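Local coordinates for dehydroascorbate reductase (Chlamydomonas reinhardtii, PDB 5XFT), which probably catalyses the glutathione-dependent reduction of dehydroascorbate to ascorbate, at residues Asn16-Cys21 with Tyr38-Ile43. Numbering follows the deposited sequence.
Sequences NKLLDC and YKMEYI
L18 and Y42 are the residues whose CA atoms come nearest, with L18 CA 7.0 Å from Y42 CA. The two segments are not paired with each other. Strand 5-12 binds both, 17-18 antiparallel and 38-43 parallel, in the mixed sheet of the thioredoxin-like N-terminal domain of the GST fold. Helix 22-33 makes the right-handed crossover between strands 5-12 and 38-43. The contact lies at the surface. Y42 packs mainly on the 16-18 backbone, while M40 meets the L18 side chain. The Y42 ring carries most of it. CG of Y42 stands anti to its carbonyl carbon (chi1 -59°), and the ring lies against N16 to L18. K17 O sits over one face, 3.8 Å from Y42 CD1. CE2 of Y42 is 3.5 Å from N16 C, and CE1 is 3.6 Å from L18 CA. N16 ND2 meets the ring edge in plane, 3.7 Å from Y42 CE2, with amide and ring planes 89° apart; N16 is poorly ordered. An alanine at Y42 would probably open a gap beside the 16-18 backbone and leave the N16 amide without its ring partner. The side chains of M40 and L18 cross at about a right angle. L28 of helix 22-33 touches both. The M40 chain bends at its end (chi3 73°), and the methyl CE lies 3.6 Å from L18 CB and 3.3 Å from L18 CD1.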
ATOM      1  N   ASN A  16      17.915   7.808  -6.397  1.00 63.22           N
ATOM      2  CA  ASN A  16      16.762   7.540  -7.258  1.00 66.35           C
ATOM      3  C   ASN A  16      16.055   6.255  -6.830  1.00 59.35           C
ATOM      4  O   ASN A  16      15.653   5.431  -7.655  1.00 64.00           O
ATOM      5  CB  ASN A  16      17.180   7.484  -8.729  1.00 77.81           C
ATOM      6  CG  ASN A  16      16.073   7.919  -9.669  1.00 88.37           C
ATOM      7  OD1 ASN A  16      15.538   7.116 -10.436  1.00 93.51           O
ATOM      8  ND2 ASN A  16      15.722   9.199  -9.613  1.00 93.81           N
ATOM      9  N   LYS A  17      15.901   6.084  -5.518  1.00 47.17           N
ATOM     10  CA  LYS A  17      15.438   4.833  -4.933  1.00 44.24           C
ATOM     11  C   LYS A  17      14.116   5.042  -4.204  1.00 40.59           C
ATOM     12  O   LYS A  17      14.027   5.874  -3.292  1.00 32.68           O
ATOM     13  CB  LYS A  17      16.487   4.267  -3.972  1.00 35.92           C
ATOM     14  CG  LYS A  17      16.132   2.910  -3.413  1.00 36.88           C
ATOM     15  CD  LYS A  17      17.075   2.515  -2.297  1.00 41.21           C
ATOM     16  CE  LYS A  17      16.715   1.147  -1.743  1.00 43.78           C
ATOM     17  NZ  LYS A  17      17.563   0.788  -0.573  1.00 46.05           N
ATOM     18  N   LEU A  18      13.100   4.272  -4.601  1.00 32.96           N
ATOM     19  CA  LEU A  18      11.800   4.291  -3.944  1.00 23.25           C
ATOM     20  C   LEU A  18      11.881   3.603  -2.591  1.00 19.47           C
ATOM     21  O   LEU A  18      12.542   2.571  -2.447  1.00 27.38           O
ATOM     22  CB  LEU A  18      10.749   3.602  -4.825  1.00 19.32           C
ATOM     23  CG  LEU A  18       9.372   3.291  -4.222  1.00 19.27           C
ATOM     24  CD1 LEU A  18       8.651   4.576  -3.777  1.00 24.07           C
ATOM     25  CD2 LEU A  18       8.499   2.512  -5.204  1.00 10.89           C
ATOM     26  N   LEU A  19      11.206   4.175  -1.592  1.00 17.00           N
ATOM     27  CA  LEU A  19      11.160   3.549  -0.280  1.00 19.32           C
ATOM     28  C   LEU A  19       9.758   2.984  -0.012  1.00 26.25           C
ATOM     29  O   LEU A  19       8.988   2.730  -0.951  1.00 31.22           O
ATOM     30  CB  LEU A  19      11.640   4.544   0.778  1.00 18.99           C
ATOM     31  CG  LEU A  19      13.163   4.792   0.710  1.00 23.81           C
ATOM     32  CD1 LEU A  19      13.664   5.626   1.883  1.00  4.81           C
ATOM     33  CD2 LEU A  19      13.956   3.477   0.585  1.00 12.87           C
ATOM     34  N   ASP A  20       9.421   2.804   1.267  1.00 24.82           N
ATOM     35  CA  ASP A  20       8.491   1.759   1.686  1.00 28.32           C
ATOM     36  C   ASP A  20       7.092   2.238   2.075  1.00 27.27           C
ATOM     37  O   ASP A  20       6.298   1.420   2.556  1.00 26.49           O
ATOM     38  CB  ASP A  20       9.091   0.997   2.868  1.00 25.50           C
ATOM     39  CG  ASP A  20       9.327   1.896   4.065  1.00 31.11           C
ATOM     40  OD1 ASP A  20       9.981   2.946   3.893  1.00 33.79           O
ATOM     41  OD2 ASP A  20       8.824   1.581   5.166  1.00 29.33           O
ATOM     42  N   CYS A  21       6.759   3.513   1.897  1.00 14.91           N
ATOM     43  CA  CYS A  21       5.475   4.010   2.395  1.00 13.87           C
ATOM     44  C   CYS A  21       4.309   3.263   1.757  1.00 13.36           C
ATOM     45  O   CYS A  21       4.183   3.263   0.524  1.00 18.28           O
ATOM     46  CB  CYS A  21       5.320   5.503   2.136  1.00 16.91           C
ATOM     47  SG  CYS A  21       3.699   6.135   2.646  1.00 23.22           S
ATOM     48  N   TYR A  38       3.324   8.290 -15.190  1.00 19.79           N
ATOM     49  CA  TYR A  38       3.602   9.162 -14.061  1.00 17.59           C
ATOM     50  C   TYR A  38       5.109   9.280 -13.913  1.00 27.48           C
ATOM     51  O   TYR A  38       5.875   8.493 -14.474  1.00 21.75           O
ATOM     52  CB  TYR A  38       2.970   8.624 -12.777  1.00 20.66           C
ATOM     53  CG  TYR A  38       3.501   7.262 -12.390  1.00 20.71           C
ATOM     54  CD1 TYR A  38       2.906   6.099 -12.866  1.00 14.63           C
ATOM     55  CD2 TYR A  38       4.608   7.141 -11.561  1.00 20.92           C
ATOM     56  CE1 TYR A  38       3.401   4.859 -12.522  1.00 15.93           C
ATOM     57  CE2 TYR A  38       5.104   5.905 -11.209  1.00 19.78           C
ATOM     58  CZ  TYR A  38       4.498   4.770 -11.691  1.00 16.51           C
ATOM     59  OH  TYR A  38       5.002   3.545 -11.339  1.00 14.34           O
ATOM     60  N   LYS A  39       5.524  10.271 -13.128  1.00 29.68           N
ATOM     61  CA  LYS A  39       6.924  10.444 -12.785  1.00 23.65           C
ATOM     62  C   LYS A  39       7.041  10.557 -11.272  1.00 19.44           C
ATOM     63  O   LYS A  39       6.348  11.370 -10.658  1.00 16.33           O
ATOM     64  CB  LYS A  39       7.504  11.684 -13.467  1.00 31.38           C
ATOM     65  CG  LYS A  39       8.999  11.603 -13.672  1.00 47.05           C
ATOM     66  CD  LYS A  39       9.704  12.776 -13.032  1.00 59.49           C
ATOM     67  CE  LYS A  39      11.166  12.457 -12.787  1.00 66.44           C
ATOM     68  NZ  LYS A  39      11.697  13.248 -11.647  1.00 68.15           N
ATOM     69  N   MET A  40       7.905   9.741 -10.674  1.00 23.78           N
ATOM     70  CA  MET A  40       8.126   9.777  -9.235  1.00 15.81           C
ATOM     71  C   MET A  40       9.136  10.848  -8.864  1.00 16.20           C
ATOM     72  O   MET A  40      10.194  10.965  -9.487  1.00 26.03           O
ATOM     73  CB  MET A  40       8.589   8.419  -8.706  1.00 10.54           C
ATOM     74  CG  MET A  40       7.486   7.375  -8.620  1.00 17.04           C
ATOM     75  SD  MET A  40       8.098   5.685  -8.550  1.00 24.23           S
ATOM     76  CE  MET A  40       8.720   5.689  -6.913  1.00 32.92           C
ATOM     77  N   GLU A  41       8.792  11.637  -7.855  1.00 17.13           N
ATOM     78  CA  GLU A  41       9.714  12.540  -7.190  1.00  8.19           C
ATOM     79  C   GLU A  41       9.868  12.055  -5.756  1.00 12.94           C
ATOM     80  O   GLU A  41       8.869  11.857  -5.058  1.00 21.95           O
ATOM     81  CB  GLU A  41       9.195  13.976  -7.236  1.00 11.25           C
ATOM     82  CG  GLU A  41      10.279  15.030  -7.280  1.00 24.32           C
ATOM     83  CD  GLU A  41      10.937  15.119  -8.632  1.00 31.55           C
ATOM     84  OE1 GLU A  41      12.155  14.879  -8.688  1.00 38.78           O
ATOM     85  OE2 GLU A  41      10.239  15.408  -9.628  1.00 36.72           O
ATOM     86  N   TYR A  42      11.108  11.835  -5.328  1.00 16.10           N
ATOM     87  CA  TYR A  42      11.378  11.231  -4.031  1.00 14.89           C
ATOM     88  C   TYR A  42      11.560  12.306  -2.974  1.00 16.73           C
ATOM     89  O   TYR A  42      12.336  13.248  -3.161  1.00 10.76           O
ATOM     90  CB  TYR A  42      12.620  10.348  -4.091  1.00 20.00           C
ATOM     91  CG  TYR A  42      12.489   9.256  -5.100  1.00 23.41           C
ATOM     92  CD1 TYR A  42      11.532   8.273  -4.945  1.00 19.17           C
ATOM     93  CD2 TYR A  42      13.301   9.215  -6.225  1.00 30.37           C
ATOM     94  CE1 TYR A  42      11.395   7.270  -5.864  1.00 21.33           C
ATOM     95  CE2 TYR A  42      13.165   8.206  -7.161  1.00 28.39           C
ATOM     96  CZ  TYR A  42      12.206   7.237  -6.971  1.00 26.46           C
ATOM     97  OH  TYR A  42      12.054   6.225  -7.889  1.00 35.13           O
ATOM     98  N   ILE A  43      10.839  12.162  -1.870  1.00 20.29           N
ATOM     99  CA  ILE A  43      10.997  13.029  -0.713  1.00 13.77           C
ATOM    100  C   ILE A  43      11.856  12.288   0.301  1.00 14.61           C
ATOM    101  O   ILE A  43      11.543  11.153   0.690  1.00  5.36           O
ATOM    102  CB  ILE A  43       9.643  13.418  -0.103  1.00 12.55           C
ATOM    103  CG1 ILE A  43       8.735  14.082  -1.146  1.00  9.94           C
ATOM    104  CG2 ILE A  43       9.855  14.306   1.115  1.00  5.38           C
ATOM    105  CD1 ILE A  43       9.148  15.473  -1.549  1.00  6.38           C
TER